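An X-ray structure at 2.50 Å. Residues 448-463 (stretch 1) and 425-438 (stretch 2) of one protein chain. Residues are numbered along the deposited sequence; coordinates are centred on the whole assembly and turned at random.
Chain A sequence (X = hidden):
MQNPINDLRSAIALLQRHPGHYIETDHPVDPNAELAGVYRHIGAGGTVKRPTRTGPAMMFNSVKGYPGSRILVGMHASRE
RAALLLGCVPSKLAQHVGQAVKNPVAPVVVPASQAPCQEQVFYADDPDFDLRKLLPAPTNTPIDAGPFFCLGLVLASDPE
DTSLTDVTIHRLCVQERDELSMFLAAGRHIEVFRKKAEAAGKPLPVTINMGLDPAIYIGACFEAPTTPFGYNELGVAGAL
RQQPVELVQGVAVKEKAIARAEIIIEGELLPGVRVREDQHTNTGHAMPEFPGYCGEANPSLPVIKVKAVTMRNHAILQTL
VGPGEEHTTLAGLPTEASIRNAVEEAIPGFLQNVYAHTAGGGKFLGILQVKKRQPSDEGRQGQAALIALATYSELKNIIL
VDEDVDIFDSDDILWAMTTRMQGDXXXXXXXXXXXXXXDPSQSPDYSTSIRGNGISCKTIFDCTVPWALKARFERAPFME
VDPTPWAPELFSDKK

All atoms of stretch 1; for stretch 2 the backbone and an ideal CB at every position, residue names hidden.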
# COMPACT_ATOMS: atom_id res chain seq x y z
N THR A 448 -12.61 4.88 -6.70
CA THR A 448 -12.68 3.80 -7.67
C THR A 448 -12.90 2.44 -7.03
O THR A 448 -13.23 1.48 -7.73
CB THR A 448 -11.41 3.77 -8.53
OG1 THR A 448 -10.26 3.70 -7.69
CG2 THR A 448 -11.33 5.00 -9.41
N SER A 449 -12.73 2.33 -5.71
CA SER A 449 -13.00 1.08 -5.00
C SER A 449 -14.46 0.96 -4.57
O SER A 449 -14.84 -0.09 -4.04
CB SER A 449 -12.09 0.95 -3.78
OG SER A 449 -12.25 2.04 -2.89
N ILE A 450 -15.28 1.98 -4.80
CA ILE A 450 -16.69 1.97 -4.45
C ILE A 450 -17.49 1.61 -5.70
O ILE A 450 -17.49 2.36 -6.68
CB ILE A 450 -17.14 3.33 -3.89
CG1 ILE A 450 -16.43 3.63 -2.57
CG2 ILE A 450 -18.65 3.36 -3.70
CD1 ILE A 450 -16.80 4.96 -1.97
N ARG A 451 -18.19 0.49 -5.65
CA ARG A 451 -18.90 -0.01 -6.82
C ARG A 451 -20.31 0.55 -6.97
O ARG A 451 -20.91 0.40 -8.04
CB ARG A 451 -18.95 -1.54 -6.80
CG ARG A 451 -17.62 -2.18 -7.17
CD ARG A 451 -17.54 -3.64 -6.76
NE ARG A 451 -16.21 -4.19 -7.02
CZ ARG A 451 -15.84 -5.43 -6.75
NH1 ARG A 451 -16.71 -6.28 -6.20
NH2 ARG A 451 -14.61 -5.84 -7.02
N GLY A 452 -20.85 1.20 -5.95
CA GLY A 452 -22.19 1.74 -6.05
C GLY A 452 -22.50 2.63 -4.87
O GLY A 452 -21.77 2.66 -3.87
N ASN A 453 -23.60 3.37 -5.01
CA ASN A 453 -24.06 4.24 -3.94
C ASN A 453 -24.28 3.45 -2.66
O ASN A 453 -24.77 2.32 -2.68
CB ASN A 453 -25.35 4.95 -4.35
CG ASN A 453 -25.14 5.94 -5.48
OD1 ASN A 453 -24.04 6.46 -5.66
ND2 ASN A 453 -26.19 6.22 -6.23
N GLY A 454 -23.93 4.06 -1.53
CA GLY A 454 -24.09 3.43 -0.24
C GLY A 454 -22.99 2.47 0.15
O GLY A 454 -23.08 1.86 1.22
N ILE A 455 -21.96 2.32 -0.68
CA ILE A 455 -20.80 1.50 -0.36
C ILE A 455 -19.66 2.42 -0.00
O ILE A 455 -19.52 3.52 -0.56
CB ILE A 455 -20.43 0.57 -1.53
CG1 ILE A 455 -21.65 -0.23 -1.98
CG2 ILE A 455 -19.30 -0.38 -1.13
CD1 ILE A 455 -21.40 -1.11 -3.16
N SER A 456 -18.82 1.98 0.94
CA SER A 456 -17.79 2.85 1.48
C SER A 456 -16.53 2.06 1.78
O SER A 456 -16.54 0.83 1.86
CB SER A 456 -18.27 3.54 2.77
OG SER A 456 -17.25 4.31 3.36
N CYS A 457 -15.44 2.80 1.93
CA CYS A 457 -14.28 2.30 2.64
C CYS A 457 -14.48 2.61 4.12
O CYS A 457 -14.85 3.73 4.48
CB CYS A 457 -13.00 2.95 2.12
SG CYS A 457 -11.49 2.47 2.98
N LYS A 458 -14.27 1.61 4.96
CA LYS A 458 -14.43 1.76 6.40
C LYS A 458 -13.06 1.69 7.06
O LYS A 458 -12.24 0.84 6.70
CB LYS A 458 -15.37 0.69 6.95
CG LYS A 458 -16.70 0.66 6.23
CD LYS A 458 -17.77 -0.10 7.00
CE LYS A 458 -19.12 0.02 6.32
NZ LYS A 458 -20.22 -0.54 7.15
N THR A 459 -12.80 2.59 8.00
CA THR A 459 -11.47 2.79 8.53
C THR A 459 -11.47 2.60 10.04
O THR A 459 -12.35 3.11 10.74
CB THR A 459 -10.95 4.19 8.18
OG1 THR A 459 -11.07 4.40 6.77
CG2 THR A 459 -9.49 4.33 8.57
N ILE A 460 -10.49 1.86 10.53
CA ILE A 460 -10.28 1.64 11.96
C ILE A 460 -9.05 2.43 12.36
O ILE A 460 -7.93 2.12 11.93
CB ILE A 460 -10.13 0.15 12.29
CG1 ILE A 460 -11.37 -0.62 11.83
CG2 ILE A 460 -9.90 -0.04 13.78
CD1 ILE A 460 -11.26 -2.13 12.01
N PHE A 461 -9.24 3.46 13.18
CA PHE A 461 -8.14 4.22 13.76
C PHE A 461 -7.83 3.64 15.13
O PHE A 461 -8.62 3.78 16.06
CB PHE A 461 -8.49 5.70 13.87
CG PHE A 461 -8.75 6.37 12.55
CD1 PHE A 461 -7.74 7.05 11.89
CD2 PHE A 461 -10.01 6.35 11.99
CE1 PHE A 461 -7.99 7.68 10.68
CE2 PHE A 461 -10.26 6.97 10.78
CZ PHE A 461 -9.24 7.64 10.13
N ASP A 462 -6.68 2.97 15.25
CA ASP A 462 -6.27 2.38 16.52
C ASP A 462 -5.40 3.39 17.26
O ASP A 462 -4.20 3.52 16.99
CB ASP A 462 -5.53 1.07 16.30
CG ASP A 462 -5.04 0.45 17.60
OD1 ASP A 462 -4.11 -0.38 17.54
OD2 ASP A 462 -5.57 0.79 18.67
N CYS A 463 -6.00 4.11 18.20
CA CYS A 463 -5.30 5.09 19.01
C CYS A 463 -5.03 4.60 20.42
O CYS A 463 -4.85 5.41 21.33
CB CYS A 463 -6.08 6.41 19.05
SG CYS A 463 -6.45 7.05 17.43
N UNK A 425 0.99 2.85 10.80
CA UNK A 425 0.90 1.70 11.69
C UNK A 425 -0.53 1.48 12.18
O UNK A 425 -0.99 0.34 12.26
CB UNK A 425 1.84 1.88 12.88
N UNK A 426 -1.25 2.56 12.47
CA UNK A 426 -2.46 2.50 13.28
C UNK A 426 -3.75 2.62 12.48
O UNK A 426 -4.82 2.73 13.07
CB UNK A 426 -2.42 3.61 14.33
N UNK A 427 -3.68 2.61 11.15
CA UNK A 427 -4.83 2.90 10.30
C UNK A 427 -5.05 1.71 9.37
O UNK A 427 -4.17 1.37 8.57
CB UNK A 427 -4.62 4.19 9.50
N UNK A 428 -6.24 1.11 9.46
CA UNK A 428 -6.62 -0.03 8.63
C UNK A 428 -7.83 0.34 7.80
O UNK A 428 -8.88 0.68 8.35
CB UNK A 428 -6.91 -1.27 9.48
N UNK A 429 -7.69 0.27 6.48
CA UNK A 429 -8.77 0.59 5.55
C UNK A 429 -9.43 -0.69 5.06
O UNK A 429 -8.76 -1.69 4.79
CB UNK A 429 -8.25 1.41 4.37
N UNK A 430 -10.76 -0.65 4.95
CA UNK A 430 -11.56 -1.81 4.54
C UNK A 430 -12.46 -1.38 3.40
O UNK A 430 -13.57 -0.88 3.61
CB UNK A 430 -12.38 -2.37 5.70
N UNK A 431 -12.02 -1.56 2.16
CA UNK A 431 -12.79 -1.07 1.01
C UNK A 431 -13.95 -1.98 0.65
O UNK A 431 -13.95 -3.18 0.93
CB UNK A 431 -11.87 -0.91 -0.21
N UNK A 432 -14.96 -1.37 0.03
CA UNK A 432 -16.05 -2.11 -0.57
C UNK A 432 -17.12 -2.62 0.37
O UNK A 432 -17.81 -3.58 0.02
CB UNK A 432 -15.47 -3.30 -1.33
N UNK A 433 -17.29 -2.02 1.54
CA UNK A 433 -18.26 -2.47 2.52
C UNK A 433 -19.47 -1.55 2.48
O UNK A 433 -19.32 -0.33 2.60
CB UNK A 433 -17.65 -2.51 3.92
N UNK A 434 -20.66 -2.12 2.33
CA UNK A 434 -21.87 -1.31 2.32
C UNK A 434 -22.02 -0.56 3.64
O UNK A 434 -21.83 -1.12 4.71
CB UNK A 434 -23.10 -2.18 2.06
N UNK A 435 -22.35 0.72 3.53
CA UNK A 435 -22.49 1.57 4.70
C UNK A 435 -23.86 2.20 4.80
O UNK A 435 -24.73 1.70 5.52
CB UNK A 435 -21.42 2.67 4.68
N UNK A 436 -24.07 3.30 4.08
CA UNK A 436 -25.34 4.00 4.14
C UNK A 436 -25.45 4.93 2.94
O UNK A 436 -24.47 5.55 2.54
CB UNK A 436 -25.48 4.78 5.45
N UNK A 437 -26.66 5.00 2.38
CA UNK A 437 -26.88 5.79 1.17
C UNK A 437 -26.76 7.29 1.41
O UNK A 437 -26.48 8.03 0.46
CB UNK A 437 -28.26 5.48 0.59
N UNK A 438 -26.97 7.76 2.64
CA UNK A 438 -27.01 9.19 2.90
C UNK A 438 -25.64 9.80 3.14
O UNK A 438 -25.55 11.02 3.29
CB UNK A 438 -27.91 9.47 4.11

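Position 425 has nothing of stretch 1 within reach, so many residues would do; it is Val425. At 426 the carbonyl O accepts a hydrogen bond from Asp462 N (2.9 Å), and the ideal CB lies a tight 3.2 Å from Asp462 O. A small side chain suits such a place, and Ser426 is deposited, its hydroxyl bonded elsewhere in the structure.

From 427 the chain runs antiparallel to strand 455-462. The CB at 427 shares a face with Phe461 and Thr459, which offer an aromatic ring and a methyl; Val, Ile or Leu would fit. Ile427 brings CD1 to 4.0 Å from Phe461 CE1 and CG2 to 3.6 Å from Thr459 CG2. Position 428 lies on the other face, paired with Ile460 by two backbone bonds; its extended backbone favours beta-branched residues, and it is Thr428. At 429 the CB sits 3.7 Å from Cys457 SG, so a compact side chain is reasonable: Thr429, whose CG2 is 4.1 Å from Thr459 OG1.

Position 430 returns to the face of Lys458 and Ile460. An aliphatic residue could reach the isoleucine, and Leu430 does, CD1 lying 4.2 Å from Ile460 CD1. At 431 no backbone donor to stretch 1 is needed and phi is -79°, which permits proline among others; Pro431 places CB 4.2 Å from Ser449 OG. A bulge here shifts the register by one.

Phi of 78° at 432 favours glycine, with Asn a possible alternative. Gly432 turns the corner, and its N donates to water 1 (2.8 Å), which in turn donates to Ser449 OG (3.0 Å).

At 433 the CB is 3.8 Å from Lys458 CE, in the aliphatic part of that side chain, so a branched apolar residue suits. Ile433 packs CG2 3.6 Å from Lys458 CE, while its backbone exchanges two hydrogen bonds with Ser456.

Position 434 faces the side of Ile455, with Asn453 O available as an acceptor; a long donor, Lys or Arg, could use both. Arg434 lays one guanidinium face over Ile455 CG1, and NH2 donates to Asn453 O (3.1 Å). Its own carbonyl O accepts from Lys458 NZ (3.0 Å).

At 435 a CB would come 3.8 Å from Ser456 CB and 3.9 Å from Lys458 CE, so small residues are the safer guess. Gly435 donates from N to Gly454 O (2.7 Å).

The CB at 436 points away, leaving the choice open; His436 uses ND1 to accept a hydrogen bond from the backbone N of position 438 (3.0 Å). At 437 a flexible polar chain could reach Asn453, and Gln437 brings OE1 to 3.5 Å from Asn453 CB. Position 438, unconstrained by stretch 1, is Leu438.

Stretch 2, residues 425-438: VSITTLPGIRGHQL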
# COMPACT_ATOMS: atom_id res chain seq x y z
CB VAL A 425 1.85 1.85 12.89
CG1 VAL A 425 1.69 0.68 13.85
CG2 VAL A 425 3.29 1.98 12.42
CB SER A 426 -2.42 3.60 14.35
OG SER A 426 -1.12 3.75 14.89
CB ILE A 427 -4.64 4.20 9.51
CG1 ILE A 427 -4.33 5.36 10.46
CG2 ILE A 427 -5.87 4.51 8.69
CD1 ILE A 427 -4.23 6.71 9.78
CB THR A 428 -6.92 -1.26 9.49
OG1 THR A 428 -5.74 -1.65 10.21
CG2 THR A 428 -7.36 -2.41 8.63
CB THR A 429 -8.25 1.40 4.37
OG1 THR A 429 -7.13 0.72 3.77
CG2 THR A 429 -7.82 2.79 4.82
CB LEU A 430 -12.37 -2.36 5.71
CG LEU A 430 -11.62 -2.95 6.92
CD1 LEU A 430 -11.09 -1.87 7.84
CD2 LEU A 430 -12.53 -3.87 7.69
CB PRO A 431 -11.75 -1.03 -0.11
CG PRO A 431 -10.76 -2.07 0.27
CD PRO A 431 -10.68 -2.03 1.77
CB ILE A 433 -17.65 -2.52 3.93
CG1 ILE A 433 -16.27 -3.18 3.89
CG2 ILE A 433 -18.56 -3.28 4.87
CD1 ILE A 433 -16.31 -4.62 3.44
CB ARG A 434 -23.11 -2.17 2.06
CG ARG A 434 -24.39 -1.36 2.12
CD ARG A 434 -25.49 -1.96 1.27
NE ARG A 434 -25.04 -2.21 -0.10
CZ ARG A 434 -25.08 -1.31 -1.08
NH1 ARG A 434 -24.66 -1.63 -2.29
NH2 ARG A 434 -25.55 -0.10 -0.85
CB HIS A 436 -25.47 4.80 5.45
CG HIS A 436 -26.88 5.15 5.80
ND1 HIS A 436 -27.65 5.98 5.02
CD2 HIS A 436 -27.65 4.80 6.85
CE1 HIS A 436 -28.84 6.12 5.57
NE2 HIS A 436 -28.87 5.41 6.68
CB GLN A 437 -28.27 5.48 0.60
CG GLN A 437 -28.43 4.06 0.09
CD GLN A 437 -28.10 3.93 -1.38
OE1 GLN A 437 -28.02 4.93 -2.10
NE2 GLN A 437 -27.93 2.70 -1.84
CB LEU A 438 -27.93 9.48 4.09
CG LEU A 438 -29.42 9.33 3.74
CD1 LEU A 438 -30.29 9.61 4.95
CD2 LEU A 438 -29.78 10.24 2.59
O HOH W 1 -14.40 1.24 -0.90
O HOH W 2 -26.36 1.45 1.63
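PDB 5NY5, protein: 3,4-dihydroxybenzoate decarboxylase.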